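Local coordinates for protein histidine--tRNA ligase (Staphylococcus aureus, PDB 1QE0) that joins L-histidine to tRNA(His) with the energy of ATP, acting as a homodimeric class II aminoacyl-tRNA synthetase, at residues I2-P5 and Q9-L12; W19-N24 and I322-E327; F154-L159 and L314-E319. One frame throughout, in Å; residues are numbered along the deposited sequence.

How the interactions relate
Interaction 1 comes first along the chain, in the N-terminal segment before helix 13-33. Interaction 2 starts on that helix and ends in the linker 322-327. Interaction 3 lies between these ends in sequence and joins segment 154-159 to helix 310-319. The centres of interactions 2 and 3 are about 13 Å apart. They touch where Ile22 packs on Leu314, and Ile322 N makes a probable hydrogen bond to Leu317 O. The centres of interactions 1 and 2 are about 22 Å apart, but Ile11 packs on Trp19. Interactions 1 and 2 both border the second subunit. Interaction 3 is buried within the catalytic domain, and interaction 2 also takes in the linker toward the anticodon-binding domain.

Interaction 1 of 3, residues I2-P5 and Q9-L12; sequences IKIP and QDIL
Ile4 lays its CD1 over the backbone of Gln9 and reaches the side chain of Asp10. Both segments belong to the N-terminal arm of this class II synthetase, in the loop before helix 13-33. Neither segment is helix or strand, and no hydrogen bond joins them. The contact is small and rests on one side chain. Ile4 CD1 stands 3.9 Å from Gln9 CA. Two Ile4 methyls, CG2 and CD1, both come to the same carboxylate oxygen: Ile4 CG2 is 3.6 Å from Asp10 OD1, and Ile4 CD1 is equally near it. The Gln9 side chain starts away from Ile4, so its part here is mostly backbone.

Asp10 is buried. Its CG lies anti to the carbonyl carbon (chi1 -58°), which brings the carboxylate round to the isoleucine methyls. The other oxygen, OD2, serves the dimer. It makes a salt bridge with Arg87 of the second subunit and a hydrogen bond with Ser88 of that subunit. Ile4 also packs on this Arg87. The two segments therefore meet against the dimer interface. Asp10 has an apolar neighbour on OD1 and charged and polar partners on OD2. Within the contact, Asp10 CG itself is 4.0 Å from Ile4 CD1.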
ATOM      1  N   ILE A   2     -16.263  19.646 -13.130  1.00 32.18           N
ATOM      2  CA  ILE A   2     -14.995  19.136 -13.585  1.00 28.38           C
ATOM      3  C   ILE A   2     -14.998  17.607 -13.509  1.00 29.57           C
ATOM      4  O   ILE A   2     -15.502  17.030 -12.536  1.00 31.59           O
ATOM      5  CB  ILE A   2     -13.924  19.749 -12.726  1.00 28.36           C
ATOM      6  CG1 ILE A   2     -14.198  21.249 -12.652  1.00 27.07           C
ATOM      7  CG2 ILE A   2     -12.529  19.461 -13.296  1.00 33.09           C
ATOM      8  CD1 ILE A   2     -13.063  22.025 -12.154  1.00 30.08           C
ATOM      9  N   LYS A   3     -14.545  16.969 -14.587  1.00 29.11           N
ATOM     10  CA  LYS A   3     -14.480  15.505 -14.693  1.00 28.30           C
ATOM     11  C   LYS A   3     -13.055  14.941 -14.511  1.00 26.02           C
ATOM     12  O   LYS A   3     -12.069  15.635 -14.789  1.00 24.87           O
ATOM     13  CB  LYS A   3     -15.051  15.071 -16.060  1.00 32.96           C
ATOM     14  CG  LYS A   3     -16.513  14.618 -16.014  1.00 36.97           C
ATOM     15  CD  LYS A   3     -17.230  14.640 -17.358  1.00 36.70           C
ATOM     16  CE  LYS A   3     -17.762  16.034 -17.713  1.00 33.86           C
ATOM     17  NZ  LYS A   3     -19.013  16.442 -17.046  1.00 16.64           N
ATOM     18  N   ILE A   4     -12.927  13.715 -13.997  1.00 23.12           N
ATOM     19  CA  ILE A   4     -11.585  13.136 -13.852  1.00 24.16           C
ATOM     20  C   ILE A   4     -10.929  13.097 -15.236  1.00 23.63           C
ATOM     21  O   ILE A   4     -11.622  13.225 -16.242  1.00 26.43           O
ATOM     22  CB  ILE A   4     -11.595  11.652 -13.458  1.00 25.57           C
ATOM     23  CG1 ILE A   4     -12.930  11.130 -13.047  1.00 27.18           C
ATOM     24  CG2 ILE A   4     -10.769  11.412 -12.263  1.00 20.34           C
ATOM     25  CD1 ILE A   4     -12.787   9.674 -12.547  1.00 35.55           C
ATOM     26  N   PRO A   5      -9.588  12.944 -15.303  1.00 21.18           N
ATOM     27  CA  PRO A   5      -8.908  12.871 -16.603  1.00 23.08           C
ATOM     28  C   PRO A   5      -9.298  11.560 -17.345  1.00 27.28           C
ATOM     29  O   PRO A   5      -9.692  10.562 -16.714  1.00 28.40           O
ATOM     30  CB  PRO A   5      -7.433  12.892 -16.199  1.00 20.19           C
ATOM     31  CG  PRO A   5      -7.432  13.735 -15.000  1.00 16.50           C
ATOM     32  CD  PRO A   5      -8.603  13.180 -14.241  1.00 23.12           C
ATOM     33  N   GLN A   9      -9.675   6.586 -13.169  1.00 20.75           N
ATOM     34  CA  GLN A   9     -10.821   6.262 -12.311  1.00 19.98           C
ATOM     35  C   GLN A   9     -10.485   6.497 -10.827  1.00 22.06           C
ATOM     36  O   GLN A   9      -9.313   6.441 -10.414  1.00 22.21           O
ATOM     37  CB  GLN A   9     -11.200   4.786 -12.450  1.00 23.67           C
ATOM     38  CG  GLN A   9     -10.058   3.822 -12.014  1.00 37.39           C
ATOM     39  CD  GLN A   9     -10.527   2.427 -11.577  1.00 43.89           C
ATOM     40  OE1 GLN A   9      -9.742   1.628 -11.030  1.00 43.99           O
ATOM     41  NE2 GLN A   9     -11.807   2.128 -11.809  1.00 47.77           N
ATOM     42  N   ASP A  10     -11.519   6.748 -10.022  1.00 21.26           N
ATOM     43  CA  ASP A  10     -11.355   6.921  -8.567  1.00 19.32           C
ATOM     44  C   ASP A  10     -11.702   5.613  -7.912  1.00 17.80           C
ATOM     45  O   ASP A  10     -12.642   4.936  -8.339  1.00 22.57           O
ATOM     46  CB  ASP A  10     -12.360   7.886  -7.962  1.00 15.54           C
ATOM     47  CG  ASP A  10     -12.304   9.217  -8.554  1.00 22.08           C
ATOM     48  OD1 ASP A  10     -11.330   9.527  -9.290  1.00 28.46           O
ATOM     49  OD2 ASP A  10     -13.263   9.956  -8.268  1.00 24.28           O
ATOM     50  N   ILE A  11     -11.017   5.291  -6.832  1.00 14.79           N
ATOM     51  CA  ILE A  11     -11.330   4.075  -6.124  1.00 14.02           C
ATOM     52  C   ILE A  11     -12.207   4.617  -4.999  1.00 13.14           C
ATOM     53  O   ILE A  11     -11.737   5.328  -4.117  1.00 13.47           O
ATOM     54  CB  ILE A  11     -10.031   3.347  -5.677  1.00 12.62           C
ATOM     55  CG1 ILE A  11      -9.432   2.631  -6.881  1.00 12.30           C
ATOM     56  CG2 ILE A  11     -10.310   2.303  -4.639  1.00 13.86           C
ATOM     57  CD1 ILE A  11      -7.947   2.388  -6.771  1.00 16.67           C
ATOM     58  N   LEU A  12     -13.509   4.405  -5.128  1.00  8.11           N
ATOM     59  CA  LEU A  12     -14.453   4.905  -4.145  1.00  8.27           C
ATOM     60  C   LEU A  12     -14.635   3.973  -2.938  1.00  6.40           C
ATOM     61  O   LEU A  12     -14.236   2.824  -2.993  1.00 10.50           O
ATOM     62  CB  LEU A  12     -15.776   5.198  -4.845  1.00 11.46           C
ATOM     63  CG  LEU A  12     -15.731   6.179  -6.027  1.00  8.72           C
ATOM     64  CD1 LEU A  12     -17.133   6.493  -6.432  1.00  5.87           C
ATOM     65  CD2 LEU A  12     -15.013   7.459  -5.663  1.00 13.12           C
TER

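Interaction 2 of 3, residues W19-N24 and I322-E327; sequences WRYIEN and IELDIE
Tyr21 turns one face of its ring to the linker 322-327, and Leu324 sits over that face in a CH-pi contact. The linker runs from the class II catalytic domain to the anticodon-binding domain, and here it lies against helix 13-33. Leu324 CB is 4.2 Å from the centroid of the Tyr21 ring and 18° off the normal. It lies toward the rim, above the CD1 and CE1 side. The leucine side chain runs at a slant to the ring, and its CD2 is 3.5 Å from Tyr21 CE1.

Ile326 comes to the same side of the ring plane, near CB, CG and CD2. Its CD1 approaches obliquely, but its exact placing is doubtful in this model. Tyr21 CG is anti to the backbone N (chi1 178°), which carries the ring out from the helix to the linker.

Asp325, between the two apolar residues, is the centre of an inverse gamma turn, and its backbone N passes near Tyr21 CE2. Phe154 also packs on Tyr21. On the same helix, Arg20 and Glu23 make salt bridges with Glu37 and Arg39 of the second subunit. The turn is closed by Ile326 N, which bonds to Leu324 O at 2.6 Å.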
ATOM      1  N   TRP A  19      -9.151  -3.078  -1.978  1.00  9.40           N
ATOM      2  CA  TRP A  19      -7.745  -2.744  -2.259  1.00  8.48           C
ATOM      3  C   TRP A  19      -6.927  -2.890  -0.977  1.00  9.34           C
ATOM      4  O   TRP A  19      -5.868  -3.512  -0.986  1.00 11.87           O
ATOM      5  CB  TRP A  19      -7.591  -1.302  -2.742  1.00  8.22           C
ATOM      6  CG  TRP A  19      -7.865  -1.121  -4.157  1.00 13.15           C
ATOM      7  CD1 TRP A  19      -9.087  -1.109  -4.759  1.00 19.87           C
ATOM      8  CD2 TRP A  19      -6.902  -0.987  -5.200  1.00 16.94           C
ATOM      9  NE1 TRP A  19      -8.944  -0.980  -6.127  1.00 17.77           N
ATOM     10  CE2 TRP A  19      -7.609  -0.901  -6.419  1.00 18.84           C
ATOM     11  CE3 TRP A  19      -5.510  -0.925  -5.226  1.00 14.90           C
ATOM     12  CZ2 TRP A  19      -6.964  -0.767  -7.647  1.00 20.26           C
ATOM     13  CZ3 TRP A  19      -4.872  -0.789  -6.450  1.00  9.03           C
ATOM     14  CH2 TRP A  19      -5.596  -0.707  -7.639  1.00 11.26           C
ATOM     15  N   ARG A  20      -7.412  -2.315   0.123  1.00  5.76           N
ATOM     16  CA  ARG A  20      -6.691  -2.398   1.389  1.00  8.41           C
ATOM     17  C   ARG A  20      -6.557  -3.811   1.881  1.00 10.91           C
ATOM     18  O   ARG A  20      -5.558  -4.156   2.502  1.00 17.27           O
ATOM     19  CB  ARG A  20      -7.325  -1.543   2.462  1.00  2.00           C
ATOM     20  CG  ARG A  20      -7.343  -0.083   2.093  1.00  3.93           C
ATOM     21  CD  ARG A  20      -7.649   0.726   3.306  1.00 10.38           C
ATOM     22  NE  ARG A  20      -8.893   0.289   3.924  1.00  8.83           N
ATOM     23  CZ  ARG A  20     -10.028   0.931   3.749  1.00  9.88           C
ATOM     24  NH1 ARG A  20     -11.139   0.514   4.317  1.00 10.09           N
ATOM     25  NH2 ARG A  20     -10.035   2.021   3.014  1.00 15.62           N
ATOM     26  N   TYR A  21      -7.563  -4.633   1.625  1.00 11.35           N
ATOM     27  CA  TYR A  21      -7.488  -6.032   2.028  1.00 10.57           C
ATOM     28  C   TYR A  21      -6.331  -6.736   1.286  1.00 10.10           C
ATOM     29  O   TYR A  21      -5.496  -7.437   1.895  1.00  8.29           O
ATOM     30  CB  TYR A  21      -8.808  -6.723   1.718  1.00  5.96           C
ATOM     31  CG  TYR A  21      -8.779  -8.164   2.066  1.00  5.54           C
ATOM     32  CD1 TYR A  21      -8.422  -9.115   1.120  1.00  4.53           C
ATOM     33  CD2 TYR A  21      -9.114  -8.590   3.331  1.00  8.73           C
ATOM     34  CE1 TYR A  21      -8.406 -10.439   1.414  1.00  7.22           C
ATOM     35  CE2 TYR A  21      -9.095  -9.954   3.643  1.00 13.03           C
ATOM     36  CZ  TYR A  21      -8.745 -10.860   2.667  1.00  5.98           C
ATOM     37  OH  TYR A  21      -8.768 -12.201   2.912  1.00 16.05           O
ATOM     38  N   ILE A  22      -6.327  -6.566  -0.033  1.00  7.36           N
ATOM     39  CA  ILE A  22      -5.311  -7.127  -0.893  1.00  8.21           C
ATOM     40  C   ILE A  22      -3.928  -6.560  -0.527  1.00  8.65           C
ATOM     41  O   ILE A  22      -3.000  -7.313  -0.251  1.00  9.01           O
ATOM     42  CB  ILE A  22      -5.665  -6.841  -2.345  1.00  2.00           C
ATOM     43  CG1 ILE A  22      -6.809  -7.759  -2.746  1.00  4.87           C
ATOM     44  CG2 ILE A  22      -4.458  -7.027  -3.245  1.00  2.00           C
ATOM     45  CD1 ILE A  22      -7.438  -7.415  -4.067  1.00  6.93           C
ATOM     46  N   GLU A  23      -3.813  -5.240  -0.501  1.00  5.32           N
ATOM     47  CA  GLU A  23      -2.560  -4.600  -0.151  1.00  5.70           C
ATOM     48  C   GLU A  23      -2.023  -5.101   1.169  1.00  4.89           C
ATOM     49  O   GLU A  23      -0.836  -5.407   1.260  1.00 11.78           O
ATOM     50  CB  GLU A  23      -2.709  -3.084  -0.076  1.00  4.25           C
ATOM     51  CG  GLU A  23      -3.095  -2.494  -1.386  1.00  6.58           C
ATOM     52  CD  GLU A  23      -3.511  -1.039  -1.300  1.00 14.52           C
ATOM     53  OE1 GLU A  23      -3.822  -0.532  -0.189  1.00  8.33           O
ATOM     54  OE2 GLU A  23      -3.523  -0.400  -2.377  1.00 18.02           O
ATOM     55  N   ASN A  24      -2.878  -5.220   2.181  1.00  5.24           N
ATOM     56  CA  ASN A  24      -2.420  -5.681   3.492  1.00 10.01           C
ATOM     57  C   ASN A  24      -1.975  -7.126   3.464  1.00 11.59           C
ATOM     58  O   ASN A  24      -0.969  -7.493   4.071  1.00 13.86           O
ATOM     59  CB  ASN A  24      -3.467  -5.471   4.587  1.00 15.46           C
ATOM     60  CG  ASN A  24      -2.983  -5.963   5.974  1.00 26.08           C
ATOM     61  OD1 ASN A  24      -3.493  -6.947   6.517  1.00 25.45           O
ATOM     62  ND2 ASN A  24      -2.016  -5.253   6.558  1.00 31.92           N
ATOM     63  N   ILE A 322     -15.232 -14.804  -6.383  1.00 25.16           N
ATOM     64  CA  ILE A 322     -14.670 -14.846  -5.040  1.00 27.25           C
ATOM     65  C   ILE A 322     -14.952 -13.557  -4.261  1.00 28.75           C
ATOM     66  O   ILE A 322     -15.036 -12.441  -4.828  1.00 22.35           O
ATOM     67  CB  ILE A 322     -13.166 -15.187  -5.082  1.00 27.70           C
ATOM     68  CG1 ILE A 322     -12.992 -16.547  -5.789  1.00 26.96           C
ATOM     69  CG2 ILE A 322     -12.557 -15.159  -3.684  1.00 24.02           C
ATOM     70  CD1 ILE A 322     -11.614 -17.140  -5.740  1.00 16.58           C
ATOM     71  N   GLU A 323     -15.223 -13.759  -2.974  1.00 31.81           N
ATOM     72  CA  GLU A 323     -15.515 -12.674  -2.046  1.00 34.04           C
ATOM     73  C   GLU A 323     -14.428 -12.639  -0.970  1.00 32.25           C
ATOM     74  O   GLU A 323     -13.924 -13.676  -0.541  1.00 32.60           O
ATOM     75  CB  GLU A 323     -16.896 -12.869  -1.421  1.00 36.14           C
ATOM     76  N   LEU A 324     -14.046 -11.434  -0.573  1.00 33.31           N
ATOM     77  CA  LEU A 324     -12.999 -11.235   0.420  1.00 35.22           C
ATOM     78  C   LEU A 324     -13.638 -11.014   1.771  1.00 36.38           C
ATOM     79  O   LEU A 324     -14.696 -10.417   1.837  1.00 36.85           O
ATOM     80  CB  LEU A 324     -12.179 -10.004   0.031  1.00 30.14           C
ATOM     81  CG  LEU A 324     -11.612 -10.120  -1.379  1.00 26.46           C
ATOM     82  CD1 LEU A 324     -11.243  -8.759  -1.940  1.00 27.07           C
ATOM     83  CD2 LEU A 324     -10.424 -11.064  -1.365  1.00 26.81           C
ATOM     84  N   ASP A 325     -12.987 -11.462   2.842  1.00 41.90           N
ATOM     85  CA  ASP A 325     -13.513 -11.292   4.212  1.00 48.54           C
ATOM     86  C   ASP A 325     -13.522  -9.829   4.675  1.00 49.21           C
ATOM     87  O   ASP A 325     -13.009  -9.514   5.754  1.00 52.16           O
ATOM     88  CB  ASP A 325     -12.682 -12.103   5.225  1.00 54.29           C
ATOM     89  CG  ASP A 325     -13.091 -13.568   5.302  1.00 60.62           C
ATOM     90  OD1 ASP A 325     -13.516 -14.134   4.265  1.00 68.11           O
ATOM     91  OD2 ASP A 325     -12.948 -14.159   6.402  1.00 61.19           O
ATOM     92  N   ILE A 326     -14.143  -8.945   3.904  1.00 49.46           N
ATOM     93  CA  ILE A 326     -14.172  -7.523   4.237  1.00 49.26           C
ATOM     94  C   ILE A 326     -15.396  -7.221   5.101  1.00 57.98           C
ATOM     95  O   ILE A 326     -16.452  -6.857   4.574  1.00 62.74           O
ATOM     96  CB  ILE A 326     -14.233  -6.696   2.958  1.00 39.38           C
ATOM     97  CG1 ILE A 326     -13.173  -7.176   1.995  1.00 35.31           C
ATOM     98  CG2 ILE A 326     -13.949  -5.268   3.243  1.00 40.81           C
ATOM     99  CD1 ILE A 326     -11.833  -7.175   2.579  1.00 26.42           C
ATOM    100  N   GLU A 327     -15.243  -7.294   6.425  1.00 62.36           N
ATOM    101  CA  GLU A 327     -16.382  -7.071   7.322  1.00 66.83           C
ATOM    102  C   GLU A 327     -17.135  -5.752   7.236  1.00 67.38           C
ATOM    103  O   GLU A 327     -18.290  -5.699   7.654  1.00 70.76           O
ATOM    104  CB  GLU A 327     -16.018  -7.318   8.793  1.00 71.13           C
ATOM    105  CG  GLU A 327     -17.264  -7.461   9.691  1.00 75.53           C
ATOM    106  CD  GLU A 327     -16.951  -7.635  11.171  1.00 77.18           C
ATOM    107  OE1 GLU A 327     -17.094  -6.640  11.921  1.00 77.88           O
ATOM    108  OE2 GLU A 327     -16.587  -8.766  11.584  1.00 77.51           O
TER

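Interaction 3 of 3, residues F154-L159 and L314-E319; sequences FGLKHL and LLALEE
Leu156 and Leu317 meet at their CD1 methyls, where the chain leaves helix 137-153 and passes helix 310-319. That first helix ends in a Schellman motif, with Gly155 at positive phi. The contact lies in the catalytic domain, where segment 154-159 leads into strand 159-165 of the large mixed sheet.

The apolar contacts carry it. Leu156 CD1 is 3.4 Å from Leu317 CD1, and the two side chains cross at about a right angle. The second branch of Leu156 stays close to the same leucine, its CD2 3.9 Å from Leu317 CD1, and also reaches Ala316, its CD2 4.3 Å from Ala316 CB. Phe154 adds its CB, 3.9 Å from Leu317 CD1. One leucine methyl thus touches both Phe154 and Leu156. Leu317 CG is anti to the carbonyl carbon (chi1 -85°), and this swings the branch over to them. The Phe154 ring leads away and packs on Ile22 and Gln25 of helix 13-33. Met271 of strand 265-272 packs on both Leu156 and Ala316.

Methyls also lie against backbone carbonyls. Leu317 CD1 is 3.7 Å from Phe154 O.

No hydrogen bond joins the two segments. The nearby polar grip comes from Glu320, whose OE1 accepts a hydrogen bond from Lys157 N and a weak one from His158 N. Within segment 154-159, His158 ND1 gives a weak bond to Lys157 O. In the helix, Glu318 N bonds to Leu314 O at 3.1 Å. At the turn of this helix that faces the loop, Leu156 CD1 stands 3.9 Å from Ala316 O.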
ATOM      1  N   PHE A 154      -5.431 -15.960  -2.134  1.00 10.70           N
ATOM      2  CA  PHE A 154      -6.708 -15.296  -2.272  1.00 11.39           C
ATOM      3  C   PHE A 154      -7.806 -16.251  -2.669  1.00 11.65           C
ATOM      4  O   PHE A 154      -8.953 -15.847  -2.792  1.00 20.12           O
ATOM      5  CB  PHE A 154      -6.602 -14.155  -3.283  1.00  7.79           C
ATOM      6  CG  PHE A 154      -5.833 -12.976  -2.776  1.00  7.52           C
ATOM      7  CD1 PHE A 154      -6.384 -12.147  -1.789  1.00  8.11           C
ATOM      8  CD2 PHE A 154      -4.564 -12.695  -3.263  1.00  5.03           C
ATOM      9  CE1 PHE A 154      -5.695 -11.058  -1.299  1.00  6.90           C
ATOM     10  CE2 PHE A 154      -3.852 -11.598  -2.785  1.00 10.70           C
ATOM     11  CZ  PHE A 154      -4.418 -10.774  -1.796  1.00 13.49           C
ATOM     12  N   GLY A 155      -7.444 -17.499  -2.932  1.00  8.53           N
ATOM     13  CA  GLY A 155      -8.426 -18.498  -3.311  1.00  6.85           C
ATOM     14  C   GLY A 155      -8.591 -18.741  -4.799  1.00  7.63           C
ATOM     15  O   GLY A 155      -9.446 -19.534  -5.204  1.00  7.12           O
ATOM     16  N   LEU A 156      -7.833 -18.028  -5.626  1.00 11.34           N
ATOM     17  CA  LEU A 156      -7.923 -18.215  -7.068  1.00 12.15           C
ATOM     18  C   LEU A 156      -7.574 -19.648  -7.299  1.00 17.51           C
ATOM     19  O   LEU A 156      -6.772 -20.217  -6.566  1.00 18.96           O
ATOM     20  CB  LEU A 156      -6.943 -17.332  -7.796  1.00  5.54           C
ATOM     21  CG  LEU A 156      -7.450 -15.984  -8.291  1.00 10.45           C
ATOM     22  CD1 LEU A 156      -8.926 -15.845  -8.036  1.00  5.58           C
ATOM     23  CD2 LEU A 156      -6.645 -14.857  -7.660  1.00  7.78           C
ATOM     24  N   LYS A 157      -8.135 -20.234  -8.342  1.00 27.20           N
ATOM     25  CA  LYS A 157      -7.879 -21.632  -8.551  1.00 32.87           C
ATOM     26  C   LYS A 157      -7.575 -22.151  -9.913  1.00 33.79           C
ATOM     27  O   LYS A 157      -7.105 -23.276 -10.018  1.00 42.09           O
ATOM     28  CB  LYS A 157      -9.032 -22.441  -7.982  1.00 40.34           C
ATOM     29  CG  LYS A 157      -8.686 -23.266  -6.761  1.00 48.73           C
ATOM     30  CD  LYS A 157      -9.971 -23.591  -6.037  1.00 61.60           C
ATOM     31  CE  LYS A 157     -10.535 -22.349  -5.358  1.00 71.02           C
ATOM     32  NZ  LYS A 157     -10.064 -22.358  -3.975  1.00 73.48           N
ATOM     33  N   HIS A 158      -7.874 -21.424 -10.973  1.00 32.43           N
ATOM     34  CA  HIS A 158      -7.565 -22.002 -12.282  1.00 35.43           C
ATOM     35  C   HIS A 158      -6.309 -21.381 -12.866  1.00 36.49           C
ATOM     36  O   HIS A 158      -6.264 -20.930 -14.017  1.00 37.48           O
ATOM     37  CB  HIS A 158      -8.801 -21.975 -13.207  1.00 37.41           C
ATOM     38  CG  HIS A 158      -9.882 -22.933 -12.778  1.00 41.55           C
ATOM     39  ND1 HIS A 158      -9.692 -23.892 -11.799  1.00 43.03           N
ATOM     40  CD2 HIS A 158     -11.154 -23.108 -13.217  1.00 38.70           C
ATOM     41  CE1 HIS A 158     -10.790 -24.614 -11.658  1.00 37.77           C
ATOM     42  NE2 HIS A 158     -11.688 -24.157 -12.510  1.00 39.81           N
ATOM     43  N   LEU A 159      -5.292 -21.354 -12.003  1.00 36.52           N
ATOM     44  CA  LEU A 159      -3.972 -20.797 -12.300  1.00 31.93           C
ATOM     45  C   LEU A 159      -3.158 -21.774 -13.122  1.00 29.47           C
ATOM     46  O   LEU A 159      -3.384 -22.980 -13.069  1.00 32.36           O
ATOM     47  CB  LEU A 159      -3.219 -20.467 -11.000  1.00 27.95           C
ATOM     48  CG  LEU A 159      -3.493 -19.122 -10.342  1.00 21.29           C
ATOM     49  CD1 LEU A 159      -4.502 -18.352 -11.168  1.00 15.61           C
ATOM     50  CD2 LEU A 159      -3.962 -19.347  -8.921  1.00 23.65           C
ATOM     51  N   LEU A 314      -7.925  -8.189  -8.709  1.00 16.72           N
ATOM     52  CA  LEU A 314      -9.286  -7.869  -8.284  1.00 15.39           C
ATOM     53  C   LEU A 314     -10.303  -8.499  -9.259  1.00 17.58           C
ATOM     54  O   LEU A 314     -11.196  -9.239  -8.850  1.00 19.66           O
ATOM     55  CB  LEU A 314      -9.469  -6.350  -8.237  1.00  9.39           C
ATOM     56  CG  LEU A 314      -9.674  -5.675  -6.867  1.00 12.92           C
ATOM     57  CD1 LEU A 314      -9.989  -6.688  -5.805  1.00  6.80           C
ATOM     58  CD2 LEU A 314      -8.473  -4.868  -6.454  1.00 11.14           C
ATOM     59  N   LEU A 315     -10.104  -8.278 -10.553  1.00 17.62           N
ATOM     60  CA  LEU A 315     -11.001  -8.806 -11.586  1.00 19.27           C
ATOM     61  C   LEU A 315     -11.009 -10.337 -11.638  1.00 20.92           C
ATOM     62  O   LEU A 315     -12.032 -10.947 -11.952  1.00 20.40           O
ATOM     63  CB  LEU A 315     -10.583  -8.249 -12.943  1.00 21.93           C
ATOM     64  CG  LEU A 315     -11.612  -8.052 -14.050  1.00 24.31           C
ATOM     65  CD1 LEU A 315     -11.093  -8.762 -15.282  1.00 23.72           C
ATOM     66  CD2 LEU A 315     -13.002  -8.553 -13.648  1.00 27.01           C
ATOM     67  N   ALA A 316      -9.863 -10.948 -11.334  1.00 22.72           N
ATOM     68  CA  ALA A 316      -9.719 -12.400 -11.326  1.00 17.12           C
ATOM     69  C   ALA A 316     -10.628 -12.937 -10.259  1.00 18.55           C
ATOM     70  O   ALA A 316     -11.339 -13.917 -10.491  1.00 19.99           O
ATOM     71  CB  ALA A 316      -8.291 -12.788 -11.013  1.00 14.31           C
ATOM     72  N   LEU A 317     -10.597 -12.307  -9.080  1.00 18.50           N
ATOM     73  CA  LEU A 317     -11.446 -12.757  -7.978  1.00 16.60           C
ATOM     74  C   LEU A 317     -12.907 -12.671  -8.412  1.00 17.94           C
ATOM     75  O   LEU A 317     -13.707 -13.558  -8.125  1.00 15.54           O
ATOM     76  CB  LEU A 317     -11.225 -11.919  -6.711  1.00 14.63           C
ATOM     77  CG  LEU A 317     -10.121 -12.175  -5.668  1.00 14.68           C
ATOM     78  CD1 LEU A 317      -9.743 -13.641  -5.598  1.00 11.39           C
ATOM     79  CD2 LEU A 317      -8.915 -11.357  -5.968  1.00 16.70           C
ATOM     80  N   GLU A 318     -13.233 -11.598  -9.125  1.00 20.41           N
ATOM     81  CA  GLU A 318     -14.575 -11.353  -9.624  1.00 21.44           C
ATOM     82  C   GLU A 318     -15.005 -12.520 -10.517  1.00 25.87           C
ATOM     83  O   GLU A 318     -15.963 -13.247 -10.180  1.00 28.29           O
ATOM     84  CB  GLU A 318     -14.581 -10.075 -10.450  1.00 22.46           C
ATOM     85  CG  GLU A 318     -15.615  -9.042 -10.080  1.00 29.94           C
ATOM     86  CD  GLU A 318     -15.643  -7.913 -11.106  1.00 41.63           C
ATOM     87  OE1 GLU A 318     -16.284  -8.090 -12.175  1.00 48.42           O
ATOM     88  OE2 GLU A 318     -14.994  -6.863 -10.870  1.00 43.56           O
ATOM     89  N   GLU A 319     -14.278 -12.718 -11.626  1.00 22.86           N
ATOM     90  CA  GLU A 319     -14.584 -13.784 -12.581  1.00 19.64           C
ATOM     91  C   GLU A 319     -14.666 -15.163 -11.955  1.00 19.13           C
ATOM     92  O   GLU A 319     -15.422 -15.994 -12.426  1.00 19.92           O
ATOM     93  CB  GLU A 319     -13.566 -13.827 -13.718  1.00 22.33           C
ATOM     94  CG  GLU A 319     -13.324 -12.522 -14.455  1.00 30.70           C
ATOM     95  CD  GLU A 319     -14.520 -12.009 -15.237  1.00 35.44           C
ATOM     96  OE1 GLU A 319     -15.666 -12.273 -14.834  1.00 44.92           O
ATOM     97  OE2 GLU A 319     -14.313 -11.302 -16.249  1.00 36.90           O
TER